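Local coordinates for N5-Carboxyaminoimidazole ribonucleotide synthetase (Staphylococcus aureus subsp. aureus, PDB 3ORQ), which catalyses the ATP-dependent conversion of 5-aminoimidazole ribonucleotide and bicarbonate to N5-carboxyaminoimidazole ribonucleotide in purine biosynthesis, at residues Y102-L107 with I248-T253; K124-I129 with V184-L189; L144-I149 with V163-E168; T152-Y157 with T180-A185. All coordinates share one frame; numbering follows the deposited sequence.

Contact 1. Residues Y102-L107 with I248-T253; sequences YQAIQL and IHFIGT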
# COMPACT_ATOMS: atom_id res chain seq x y z
N TYR A 102 15.35 -21.69 -11.43
CA TYR A 102 15.37 -22.62 -10.30
C TYR A 102 16.74 -22.64 -9.61
O TYR A 102 16.89 -23.21 -8.54
CB TYR A 102 14.98 -24.05 -10.73
CG TYR A 102 16.00 -24.65 -11.68
CD1 TYR A 102 16.01 -24.29 -13.03
CD2 TYR A 102 17.00 -25.50 -11.21
CE1 TYR A 102 16.95 -24.80 -13.91
CE2 TYR A 102 17.96 -26.02 -12.09
CZ TYR A 102 17.92 -25.66 -13.44
OH TYR A 102 18.86 -26.16 -14.33
N GLN A 103 17.73 -22.00 -10.21
CA GLN A 103 19.09 -22.05 -9.67
C GLN A 103 19.17 -21.40 -8.29
O GLN A 103 19.81 -21.93 -7.38
CB GLN A 103 20.09 -21.39 -10.64
CG GLN A 103 21.53 -21.45 -10.16
CD GLN A 103 22.44 -20.45 -10.86
OE1 GLN A 103 22.00 -19.38 -11.25
NE2 GLN A 103 23.74 -20.79 -11.00
N ALA A 104 18.55 -20.22 -8.16
CA ALA A 104 18.63 -19.49 -6.90
C ALA A 104 18.12 -20.41 -5.81
O ALA A 104 18.81 -20.65 -4.82
CB ALA A 104 17.80 -18.21 -6.96
N ILE A 105 16.92 -20.96 -6.02
CA ILE A 105 16.30 -21.82 -5.03
C ILE A 105 17.11 -23.04 -4.75
O ILE A 105 17.37 -23.30 -3.59
CB ILE A 105 14.89 -22.27 -5.45
CG1 ILE A 105 13.92 -21.09 -5.39
CG2 ILE A 105 14.43 -23.42 -4.56
CD1 ILE A 105 13.47 -20.66 -3.99
N GLN A 106 17.49 -23.79 -5.78
CA GLN A 106 18.28 -25.03 -5.61
C GLN A 106 19.47 -24.82 -4.69
O GLN A 106 19.74 -25.60 -3.78
CB GLN A 106 18.79 -25.52 -6.98
CG GLN A 106 19.81 -26.69 -6.93
CD GLN A 106 20.61 -26.86 -8.25
OE1 GLN A 106 20.19 -26.40 -9.33
NE2 GLN A 106 21.76 -27.52 -8.16
N LEU A 107 20.18 -23.75 -4.96
CA LEU A 107 21.48 -23.53 -4.42
C LEU A 107 21.37 -22.90 -3.03
O LEU A 107 22.14 -23.24 -2.13
CB LEU A 107 22.21 -22.65 -5.42
CG LEU A 107 23.67 -22.35 -5.27
CD1 LEU A 107 24.19 -21.79 -6.60
CD2 LEU A 107 23.81 -21.35 -4.12
N ILE A 248 24.99 -16.66 -9.47
CA ILE A 248 23.61 -17.09 -9.22
C ILE A 248 22.66 -16.14 -9.92
O ILE A 248 22.80 -14.92 -9.81
CB ILE A 248 23.23 -16.99 -7.74
CG1 ILE A 248 24.17 -17.80 -6.87
CG2 ILE A 248 21.82 -17.45 -7.52
CD1 ILE A 248 23.85 -17.70 -5.37
N HIS A 249 21.73 -16.69 -10.68
CA HIS A 249 20.78 -15.86 -11.39
C HIS A 249 19.68 -15.38 -10.44
O HIS A 249 18.95 -16.19 -9.87
CB HIS A 249 20.17 -16.65 -12.54
CG HIS A 249 19.12 -15.88 -13.30
ND1 HIS A 249 19.42 -14.77 -14.06
CD2 HIS A 249 17.78 -16.06 -13.40
CE1 HIS A 249 18.31 -14.32 -14.62
NE2 HIS A 249 17.30 -15.08 -14.24
N PHE A 250 19.55 -14.06 -10.31
CA PHE A 250 18.42 -13.45 -9.60
C PHE A 250 17.57 -12.59 -10.49
O PHE A 250 18.09 -11.75 -11.22
CB PHE A 250 18.97 -12.56 -8.48
CG PHE A 250 19.57 -13.33 -7.34
CD1 PHE A 250 18.75 -14.06 -6.46
CD2 PHE A 250 20.96 -13.38 -7.19
CE1 PHE A 250 19.30 -14.78 -5.40
CE2 PHE A 250 21.52 -14.11 -6.15
CZ PHE A 250 20.72 -14.81 -5.25
N ILE A 251 16.25 -12.79 -10.45
CA ILE A 251 15.28 -11.82 -10.94
C ILE A 251 14.30 -11.53 -9.78
O ILE A 251 14.08 -12.39 -8.92
CB ILE A 251 14.51 -12.32 -12.17
CG1 ILE A 251 15.43 -12.35 -13.41
CG2 ILE A 251 13.29 -11.42 -12.43
CD1 ILE A 251 16.06 -11.00 -13.73
N GLY A 252 13.76 -10.31 -9.74
CA GLY A 252 12.93 -9.83 -8.65
C GLY A 252 13.79 -9.43 -7.43
O GLY A 252 14.99 -9.21 -7.53
N THR A 253 13.17 -9.36 -6.27
CA THR A 253 13.89 -8.92 -5.08
C THR A 253 14.59 -10.08 -4.39
O THR A 253 14.02 -11.18 -4.25
CB THR A 253 12.89 -8.20 -4.14
OG1 THR A 253 12.52 -6.97 -4.79
CG2 THR A 253 13.50 -7.89 -2.75
O HOH W 1 17.74 -18.77 -10.35
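Gln103 reaches from the first turn of helix 103-109 to the backbone of Ile248 and His249. From CB its chain runs out nearly straight. CG lies anti to the backbone N (chi1 -178°), which takes it off the helix toward Ile248. CD then comes to 3.8 Å from His249 N, and NE2 lies near Ile248 CA. OE1 does the bonding: it accepts from His249 N at 2.8 Å, with an N-H...O angle of 162°. The donor is tilted 34° from the carbonyl plane of the side-chain amide. OE1 also sits 3.5 Å from His249 CB.

A water adds a second polar link. It accepts from Ala104 N at 2.7 Å and lies in bonding reach of His249 O. The His249 ring points away, and His249 NE2 bonds to Pro99 O.

Apolar groups fill in beside these bonds. Ile248 CG2 packs on Ala104 CA at 3.8 Å, and Phe250 CE1 meets Ala104 CB. Leu107 CD2 touches Ile248 CD1 at 3.9 Å. Thr117 of helix 111-120 touches both Leu107 and Ile248.

The contact is an interdomain seam of the ATP-grasp fold. It joins a helix of the preATP-grasp domain to the segment leading into strand 252-261 of the ATP-grasp domain.

Contact 2. Residues K124-I129 with V184-L189; sequences KVVPFI and VAEKYL. With ADP (adenosine-5'-diphosphate), chain D.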
# COMPACT_ATOMS: atom_id res chain seq x y z
N LYS A 124 33.48 -12.70 0.86
CA LYS A 124 34.06 -12.98 2.17
C LYS A 124 33.07 -13.80 3.03
O LYS A 124 32.14 -13.25 3.63
CB LYS A 124 34.50 -11.67 2.86
CG LYS A 124 35.16 -11.83 4.26
CD LYS A 124 36.60 -12.35 4.24
CE LYS A 124 37.11 -12.59 5.66
NZ LYS A 124 38.39 -13.37 5.77
N VAL A 125 33.26 -15.11 3.06
CA VAL A 125 32.42 -16.02 3.84
C VAL A 125 33.08 -16.36 5.19
O VAL A 125 34.30 -16.35 5.32
CB VAL A 125 32.15 -17.34 3.05
CG1 VAL A 125 31.47 -18.39 3.92
CG2 VAL A 125 31.29 -17.06 1.86
N VAL A 126 32.26 -16.66 6.20
CA VAL A 126 32.77 -17.18 7.46
C VAL A 126 33.31 -18.58 7.21
O VAL A 126 32.63 -19.40 6.60
CB VAL A 126 31.68 -17.20 8.55
CG1 VAL A 126 30.46 -17.98 8.09
CG2 VAL A 126 32.21 -17.80 9.84
N PRO A 127 34.54 -18.86 7.68
CA PRO A 127 35.15 -20.17 7.44
C PRO A 127 34.21 -21.28 7.89
O PRO A 127 33.61 -21.19 8.98
CB PRO A 127 36.44 -20.12 8.27
CG PRO A 127 36.82 -18.64 8.25
CD PRO A 127 35.51 -17.88 8.23
N PHE A 128 34.09 -22.32 7.08
CA PHE A 128 32.99 -23.27 7.27
C PHE A 128 33.43 -24.65 6.87
O PHE A 128 34.33 -24.79 6.04
CB PHE A 128 31.75 -22.86 6.41
CG PHE A 128 31.94 -23.09 4.92
CD1 PHE A 128 32.43 -22.07 4.11
CD2 PHE A 128 31.67 -24.33 4.35
CE1 PHE A 128 32.63 -22.28 2.74
CE2 PHE A 128 31.89 -24.57 3.01
CZ PHE A 128 32.37 -23.55 2.19
N ILE A 129 32.78 -25.66 7.44
CA ILE A 129 33.00 -27.08 7.08
C ILE A 129 31.70 -27.90 7.20
O ILE A 129 30.89 -27.65 8.09
CB ILE A 129 34.16 -27.72 7.90
CG1 ILE A 129 34.59 -29.07 7.30
CG2 ILE A 129 33.79 -27.87 9.36
CD1 ILE A 129 34.80 -29.04 5.78
N VAL A 184 26.13 -28.10 8.95
CA VAL A 184 27.34 -27.34 8.63
C VAL A 184 27.85 -26.68 9.91
O VAL A 184 27.05 -26.26 10.74
CB VAL A 184 27.12 -26.21 7.63
CG1 VAL A 184 28.47 -25.77 7.08
CG2 VAL A 184 26.21 -26.61 6.49
N ALA A 185 29.17 -26.59 10.04
CA ALA A 185 29.77 -25.78 11.10
C ALA A 185 30.56 -24.58 10.54
O ALA A 185 31.09 -24.63 9.43
CB ALA A 185 30.62 -26.64 12.02
N GLU A 186 30.61 -23.49 11.30
CA GLU A 186 31.27 -22.25 10.88
C GLU A 186 31.74 -21.51 12.13
O GLU A 186 31.16 -21.66 13.21
CB GLU A 186 30.30 -21.37 10.06
CG GLU A 186 29.00 -21.06 10.78
CD GLU A 186 28.13 -20.03 10.10
OE1 GLU A 186 27.19 -20.47 9.38
OE2 GLU A 186 28.36 -18.79 10.30
N LYS A 187 32.80 -20.72 12.00
CA LYS A 187 33.32 -19.94 13.14
C LYS A 187 32.23 -19.06 13.80
O LYS A 187 31.49 -18.31 13.12
CB LYS A 187 34.48 -19.04 12.68
CG LYS A 187 35.87 -19.71 12.61
CD LYS A 187 36.93 -18.70 12.12
CE LYS A 187 38.37 -19.28 12.15
NZ LYS A 187 38.95 -19.31 13.51
N TYR A 188 32.16 -19.13 15.14
CA TYR A 188 31.33 -18.15 15.86
C TYR A 188 32.14 -16.86 16.07
O TYR A 188 33.15 -16.85 16.81
CB TYR A 188 30.81 -18.71 17.18
CG TYR A 188 29.73 -17.85 17.81
CD1 TYR A 188 28.40 -17.91 17.35
CD2 TYR A 188 30.04 -17.00 18.88
CE1 TYR A 188 27.40 -17.12 17.93
CE2 TYR A 188 29.04 -16.20 19.48
CZ TYR A 188 27.73 -16.27 19.00
OH TYR A 188 26.74 -15.50 19.57
N LEU A 189 31.69 -15.81 15.38
CA LEU A 189 32.36 -14.53 15.34
C LEU A 189 31.94 -13.63 16.47
O LEU A 189 30.88 -13.81 17.04
CB LEU A 189 32.03 -13.80 14.03
CG LEU A 189 32.44 -14.43 12.70
CD1 LEU A 189 31.97 -13.55 11.54
CD2 LEU A 189 33.91 -14.65 12.64
PB ADP D . 18.50 -18.15 10.15
O1B ADP D . 18.72 -18.58 8.72
O2B ADP D . 18.09 -16.73 10.42
O3B ADP D . 17.68 -19.16 10.91
PA ADP D . 21.22 -17.42 10.52
O1A ADP D . 22.29 -18.36 10.01
O2A ADP D . 20.84 -16.23 9.67
O3A ADP D . 19.91 -18.29 10.90
O5' ADP D . 21.62 -16.85 11.97
C5' ADP D . 20.68 -16.17 12.78
C4' ADP D . 21.44 -15.26 13.74
O4' ADP D . 22.36 -16.03 14.56
C3' ADP D . 22.30 -14.22 13.02
O3' ADP D . 21.59 -13.01 12.69
C2' ADP D . 23.40 -13.96 14.03
O2' ADP D . 23.03 -12.91 14.91
C1' ADP D . 23.55 -15.27 14.79
N9 ADP D . 24.68 -15.95 14.12
C8 ADP D . 24.56 -16.86 13.12
N7 ADP D . 25.77 -17.27 12.68
C5 ADP D . 26.69 -16.62 13.44
C6 ADP D . 28.17 -16.61 13.51
N6 ADP D . 28.88 -17.39 12.65
N1 ADP D . 28.74 -15.78 14.41
C2 ADP D . 28.02 -14.99 15.24
N3 ADP D . 26.66 -14.95 15.24
C4 ADP D . 25.97 -15.74 14.37
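Glu186 OE2 accepts the adenine amino group, N6 of ADP, at 2.8 Å. The same N6 donates to Lys187 O at 2.8 Å, and Leu189 N donates to ADP N1 at 3.1 Å. This is the adenine pocket of the ATP-grasp fold, where the end of strand 183-187 and the residues after it read the base. The other carboxylate oxygen, Glu186 OE1, forms salt bridges with Lys115 and Lys151. The two lysines hold OE1 and leave OE2 turned to N6.

Strand 128-131 flanks strand 183-187 in antiparallel register. Ile129 and Ala185 form a hydrogen-bonded pair, with Ile129 N to Ala185 O and Ala185 N to Ile129 O both at 2.8 Å. Phe128 and Glu186 form the next, non-hydrogen-bonded pair. Beyond it, Lys187 N donates to Pro127 O.

Val126 packs against the carboxylate arm, and the two side chains cross at about a right angle. Val126 CG1 lies between the backbone N and carbonyl carbon (chi1 55°) and meets Glu186 OE2 at 3.2 Å. Val126 CG2 rests near Lys187 O. Pro127 CG touches the aliphatic part of Lys187 at CD, whose NZ goes on to Leu144 O. On the base, the Tyr188 ring lies with one face under ADP C2, which stands 3.4 Å above the ring plane, offset toward the rim.

Contact 3. Residues L144-I149 with V163-E168; sequences LGYPFI and VLINNE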
# COMPACT_ATOMS: atom_id res chain seq x y z
N LEU A 144 38.32 -25.01 12.80
CA LEU A 144 37.66 -23.73 13.11
C LEU A 144 37.99 -23.28 14.54
O LEU A 144 38.15 -22.09 14.81
CB LEU A 144 36.15 -23.85 12.96
CG LEU A 144 35.46 -24.58 11.80
CD1 LEU A 144 34.08 -25.02 12.26
CD2 LEU A 144 35.34 -23.74 10.53
N GLY A 145 38.09 -24.25 15.45
CA GLY A 145 38.34 -23.98 16.87
C GLY A 145 37.12 -23.45 17.62
O GLY A 145 36.09 -23.13 17.01
N TYR A 146 37.25 -23.39 18.95
CA TYR A 146 36.25 -22.75 19.81
C TYR A 146 36.38 -21.22 19.77
O TYR A 146 37.50 -20.70 19.83
CB TYR A 146 36.39 -23.22 21.24
CG TYR A 146 36.18 -24.70 21.46
CD1 TYR A 146 34.98 -25.32 21.11
CD2 TYR A 146 37.18 -25.48 22.04
CE1 TYR A 146 34.79 -26.69 21.32
CE2 TYR A 146 36.99 -26.84 22.25
CZ TYR A 146 35.80 -27.44 21.89
OH TYR A 146 35.63 -28.79 22.11
N PRO A 147 35.25 -20.49 19.66
CA PRO A 147 33.88 -21.01 19.52
C PRO A 147 33.52 -21.29 18.07
O PRO A 147 34.21 -20.84 17.16
CB PRO A 147 33.01 -19.87 20.07
CG PRO A 147 33.95 -18.71 20.39
CD PRO A 147 35.26 -19.02 19.75
N PHE A 148 32.45 -22.08 17.88
CA PHE A 148 31.86 -22.35 16.56
C PHE A 148 30.40 -22.81 16.69
O PHE A 148 29.95 -23.22 17.76
CB PHE A 148 32.69 -23.36 15.75
CG PHE A 148 32.58 -24.78 16.23
CD1 PHE A 148 33.36 -25.23 17.31
CD2 PHE A 148 31.72 -25.68 15.60
CE1 PHE A 148 33.26 -26.54 17.76
CE2 PHE A 148 31.62 -27.01 16.05
CZ PHE A 148 32.40 -27.43 17.13
N ILE A 149 29.67 -22.74 15.58
CA ILE A 149 28.24 -23.02 15.62
C ILE A 149 27.83 -24.01 14.55
O ILE A 149 28.23 -23.89 13.40
CB ILE A 149 27.41 -21.70 15.56
CG1 ILE A 149 25.91 -21.99 15.50
CG2 ILE A 149 27.85 -20.86 14.39
CD1 ILE A 149 25.06 -20.86 16.08
N VAL A 163 23.09 -25.00 17.05
CA VAL A 163 23.65 -25.22 18.37
C VAL A 163 24.98 -24.50 18.50
O VAL A 163 25.93 -24.78 17.75
CB VAL A 163 23.91 -26.71 18.64
CG1 VAL A 163 24.73 -26.88 19.92
CG2 VAL A 163 22.59 -27.47 18.73
N LEU A 164 25.06 -23.57 19.44
CA LEU A 164 26.29 -22.83 19.64
C LEU A 164 27.22 -23.64 20.50
O LEU A 164 26.83 -24.10 21.59
CB LEU A 164 26.01 -21.46 20.27
CG LEU A 164 27.12 -20.39 20.37
CD1 LEU A 164 27.76 -20.43 21.73
CD2 LEU A 164 28.18 -20.54 19.30
N ILE A 165 28.44 -23.85 20.01
CA ILE A 165 29.42 -24.66 20.73
C ILE A 165 30.61 -23.85 21.22
O ILE A 165 31.58 -23.63 20.49
CB ILE A 165 29.90 -25.85 19.89
CG1 ILE A 165 28.69 -26.58 19.30
CG2 ILE A 165 30.77 -26.76 20.74
CD1 ILE A 165 29.01 -27.92 18.67
N ASN A 166 30.52 -23.40 22.48
CA ASN A 166 31.56 -22.58 23.10
C ASN A 166 32.74 -23.41 23.61
O ASN A 166 33.87 -23.16 23.23
CB ASN A 166 30.97 -21.69 24.22
CG ASN A 166 30.38 -20.36 23.69
OD1 ASN A 166 30.96 -19.70 22.82
ND2 ASN A 166 29.23 -19.98 24.23
N ASN A 167 32.47 -24.38 24.47
CA ASN A 167 33.50 -25.30 25.00
C ASN A 167 33.09 -26.76 24.75
O ASN A 167 32.01 -27.01 24.22
CB ASN A 167 33.77 -25.02 26.48
CG ASN A 167 32.49 -24.95 27.31
OD1 ASN A 167 31.96 -23.87 27.54
ND2 ASN A 167 32.00 -26.09 27.75
N GLU A 168 33.94 -27.72 25.13
CA GLU A 168 33.64 -29.14 24.85
C GLU A 168 32.47 -29.71 25.67
O GLU A 168 31.99 -30.82 25.41
CB GLU A 168 34.90 -30.03 24.94
CG GLU A 168 35.28 -30.51 26.34
CD GLU A 168 36.06 -29.48 27.17
OE1 GLU A 168 36.04 -28.27 26.81
OE2 GLU A 168 36.68 -29.89 28.17
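Phe148 and Ile165 form a hydrogen-bonded pair of an antiparallel beta hairpin, strands 148-152 and 162-165, in the ATP-grasp domain. Both backbone groups of each residue are used across the pair. Ile165 N donates to Phe148 O at 2.8 Å, nearly along the C=O axis. Phe148 N donates to Ile165 O at 3.2 Å, with the donor tilted 34° from the carbonyl plane. The next pair, Ile149 with Leu164, is non-hydrogen-bonded. Ile149 instead bonds through its backbone to Glu186 of strand 183-187, and Val163 bonds to Val150. Leu144 O accepts from Lys187 NZ. Asn166 N and Asn167 N each give a weak bond to Asp170 OD2.

The side chains of Phe148 and Ile165 lie side by side and point the same way. Phe148 CG sits between the backbone N and carbonyl carbon (chi1 73°), which brings it toward Ile165. The ring takes Ile165 CB over one face in a CH-pi contact, 4.1 Å from the centroid. In the Ile149-Leu164 pair, Leu164 CD2 packs on Ile149 CB.

Before the strand, a cis peptide bond joins Tyr146 to Pro147. The Tyr146 ring takes Asn167 CA over one face, and its OH ends 3.2 Å from Glu168 CB.

Contact 4. Residues T152-Y157 with T180-A185; sequences TRFGGY and TSECVA. With POP (pyrophosphate 2-), chain E; ADP (adenosine-5'-diphosphate), chain D.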
# COMPACT_ATOMS: atom_id res chain seq x y z
N THR A 152 21.68 -26.89 10.97
CA THR A 152 21.09 -27.82 10.01
C THR A 152 21.20 -27.18 8.63
O THR A 152 21.14 -25.95 8.49
CB THR A 152 19.60 -28.25 10.34
OG1 THR A 152 18.66 -27.25 9.92
CG2 THR A 152 19.41 -28.50 11.81
N ARG A 153 21.39 -28.00 7.62
CA ARG A 153 21.58 -27.43 6.30
C ARG A 153 20.29 -27.31 5.48
O ARG A 153 20.30 -26.66 4.41
CB ARG A 153 22.71 -28.12 5.54
CG ARG A 153 22.57 -29.57 5.34
CD ARG A 153 23.90 -30.14 4.87
NE ARG A 153 24.02 -30.04 3.42
CZ ARG A 153 24.58 -30.97 2.65
NH1 ARG A 153 25.07 -32.07 3.21
NH2 ARG A 153 24.64 -30.80 1.33
N PHE A 154 19.20 -27.88 5.99
CA PHE A 154 17.94 -27.86 5.25
C PHE A 154 16.76 -27.12 5.88
O PHE A 154 16.15 -26.27 5.22
CB PHE A 154 17.55 -29.26 4.81
CG PHE A 154 18.39 -29.76 3.67
CD1 PHE A 154 18.08 -29.39 2.35
CD2 PHE A 154 19.50 -30.56 3.91
CE1 PHE A 154 18.86 -29.83 1.29
CE2 PHE A 154 20.29 -31.01 2.85
CZ PHE A 154 19.97 -30.64 1.54
N GLY A 155 16.42 -27.44 7.12
CA GLY A 155 15.17 -26.92 7.68
C GLY A 155 15.11 -25.47 8.16
O GLY A 155 14.04 -24.86 8.16
N GLY A 156 16.26 -24.92 8.53
CA GLY A 156 16.33 -23.79 9.45
C GLY A 156 15.69 -22.48 9.07
O GLY A 156 15.89 -21.98 7.97
N TYR A 157 14.93 -21.98 9.85
CA TYR A 157 14.48 -20.58 9.80
C TYR A 157 14.47 -19.97 11.20
O TYR A 157 14.37 -20.67 12.20
CB TYR A 157 13.16 -20.34 9.02
CG TYR A 157 11.90 -21.14 9.38
CD1 TYR A 157 11.68 -21.65 10.67
CD2 TYR A 157 10.90 -21.33 8.42
CE1 TYR A 157 10.50 -22.36 10.98
CE2 TYR A 157 9.71 -22.04 8.71
CZ TYR A 157 9.52 -22.55 9.99
OH TYR A 157 8.36 -23.25 10.27
N THR A 180 20.39 -36.36 13.76
CA THR A 180 19.08 -36.25 13.12
C THR A 180 19.08 -35.49 11.78
O THR A 180 18.09 -35.53 11.05
CB THR A 180 18.04 -35.55 14.04
OG1 THR A 180 17.90 -34.18 13.66
CG2 THR A 180 18.43 -35.64 15.51
N SER A 181 20.17 -34.80 11.46
CA SER A 181 20.22 -34.00 10.24
C SER A 181 21.64 -33.64 9.84
O SER A 181 22.47 -33.33 10.71
CB SER A 181 19.36 -32.73 10.39
OG SER A 181 19.41 -31.94 9.21
N GLU A 182 21.92 -33.72 8.54
CA GLU A 182 23.21 -33.29 7.99
C GLU A 182 23.39 -31.81 8.30
O GLU A 182 22.47 -31.01 8.11
CB GLU A 182 23.27 -33.52 6.48
CG GLU A 182 23.19 -34.98 6.03
CD GLU A 182 23.50 -35.19 4.54
OE1 GLU A 182 24.01 -36.28 4.18
OE2 GLU A 182 23.24 -34.27 3.72
N CYS A 183 24.57 -31.45 8.78
CA CYS A 183 24.80 -30.09 9.25
C CYS A 183 26.00 -29.39 8.64
O CYS A 183 26.78 -29.99 7.89
CB CYS A 183 24.93 -30.09 10.76
SG CYS A 183 23.38 -30.29 11.61
N VAL A 184 26.13 -28.10 8.95
CA VAL A 184 27.34 -27.34 8.63
C VAL A 184 27.85 -26.68 9.91
O VAL A 184 27.05 -26.26 10.74
CB VAL A 184 27.12 -26.21 7.63
CG1 VAL A 184 28.47 -25.77 7.08
CG2 VAL A 184 26.21 -26.61 6.49
N ALA A 185 29.17 -26.59 10.04
CA ALA A 185 29.77 -25.78 11.10
C ALA A 185 30.56 -24.58 10.54
O ALA A 185 31.09 -24.63 9.43
CB ALA A 185 30.62 -26.64 12.02
P1 POP E . 5.71 -20.67 11.52
O1 POP E . 6.16 -22.11 11.31
O2 POP E . 5.00 -20.47 12.85
O3 POP E . 6.90 -19.73 11.45
O POP E . 4.68 -20.45 10.30
P2 POP E . 4.46 -19.01 9.62
O4 POP E . 5.62 -18.72 8.69
O5 POP E . 4.33 -17.98 10.71
O6 POP E . 3.16 -19.09 8.86
PB ADP D . 18.50 -18.15 10.15
O1B ADP D . 18.72 -18.58 8.72
O2B ADP D . 18.09 -16.73 10.42
O3B ADP D . 17.68 -19.16 10.91
PA ADP D . 21.22 -17.42 10.52
O1A ADP D . 22.29 -18.36 10.01
O2A ADP D . 20.84 -16.23 9.67
O3A ADP D . 19.91 -18.29 10.90
O5' ADP D . 21.62 -16.85 11.97
C5' ADP D . 20.68 -16.17 12.78
C4' ADP D . 21.44 -15.26 13.74
O4' ADP D . 22.36 -16.03 14.56
C3' ADP D . 22.30 -14.22 13.02
O3' ADP D . 21.59 -13.01 12.69
C2' ADP D . 23.40 -13.96 14.03
O2' ADP D . 23.03 -12.91 14.91
C1' ADP D . 23.55 -15.27 14.79
N9 ADP D . 24.68 -15.95 14.12
C8 ADP D . 24.56 -16.86 13.12
N7 ADP D . 25.77 -17.27 12.68
C5 ADP D . 26.69 -16.62 13.44
C6 ADP D . 28.17 -16.61 13.51
N6 ADP D . 28.88 -17.39 12.65
N1 ADP D . 28.74 -15.78 14.41
C2 ADP D . 28.02 -14.99 15.24
N3 ADP D . 26.66 -14.95 15.24
C4 ADP D . 25.97 -15.74 14.37
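The end of strand 148-152 and the loop that follows it belong to the nucleotide site of the ATP-grasp domain. Thr152, the last residue of the strand, forms an antiparallel non-hydrogen-bonded pair with Cys183, whose SG lies 3.7 Å from Thr152 CA. Arg153 N donates to Glu182 O at 3.2 Å, in the carbonyl plane. Ser181 OG gives the same oxygen a weak bond.

The Arg153 side chain crosses that of Glu182 at a slant. Its CG lies between the backbone N and carbonyl carbon (chi1 58°), which brings CG to 3.1 Å from Glu182 O. The chain then bends at chi3. NH1 forms a salt bridge with Glu182 OE2 at 2.9 Å, and the guanidinium and carboxylate planes are only 5° apart. Arg153 CB also packs on Val184 CG2.

Further along, Tyr157 OH donates a weak bond to O1 of the bound pyrophosphate at 2.7 Å. Tyr157 C lies 3.3 Å from ADP O3B. Lys343 and Arg350 also bond the pyrophosphate.

Arg153 NE makes a second salt bridge, to Asp110. The two acidic partners, Asp110 at NE and Glu182 at NH1, offset the positive charge and probably fix the rotation of the guanidinium where the loop leaves the sheet.

From the N terminus, the chain first meets contact 1 at 102-107. Its partner, 248-253, comes 141 residues later, so this contact closes the longest loop and encloses the other three. It ties the preATP-grasp domain to the ATP-grasp domain. Contact 2 then opens at 124-129 and closes at 184-189. Contact 3 lies within that span as a short hairpin closure. Contact 4 crosses contact 3 in sequence and ends on the strand used by contact 2, sharing Val184 and Ala185. Contacts 2, 3 and 4 knit one four-stranded antiparallel sheet. Contacts 2 and 3 are neighbours in it, and they also meet where Tyr188 packs on Leu164.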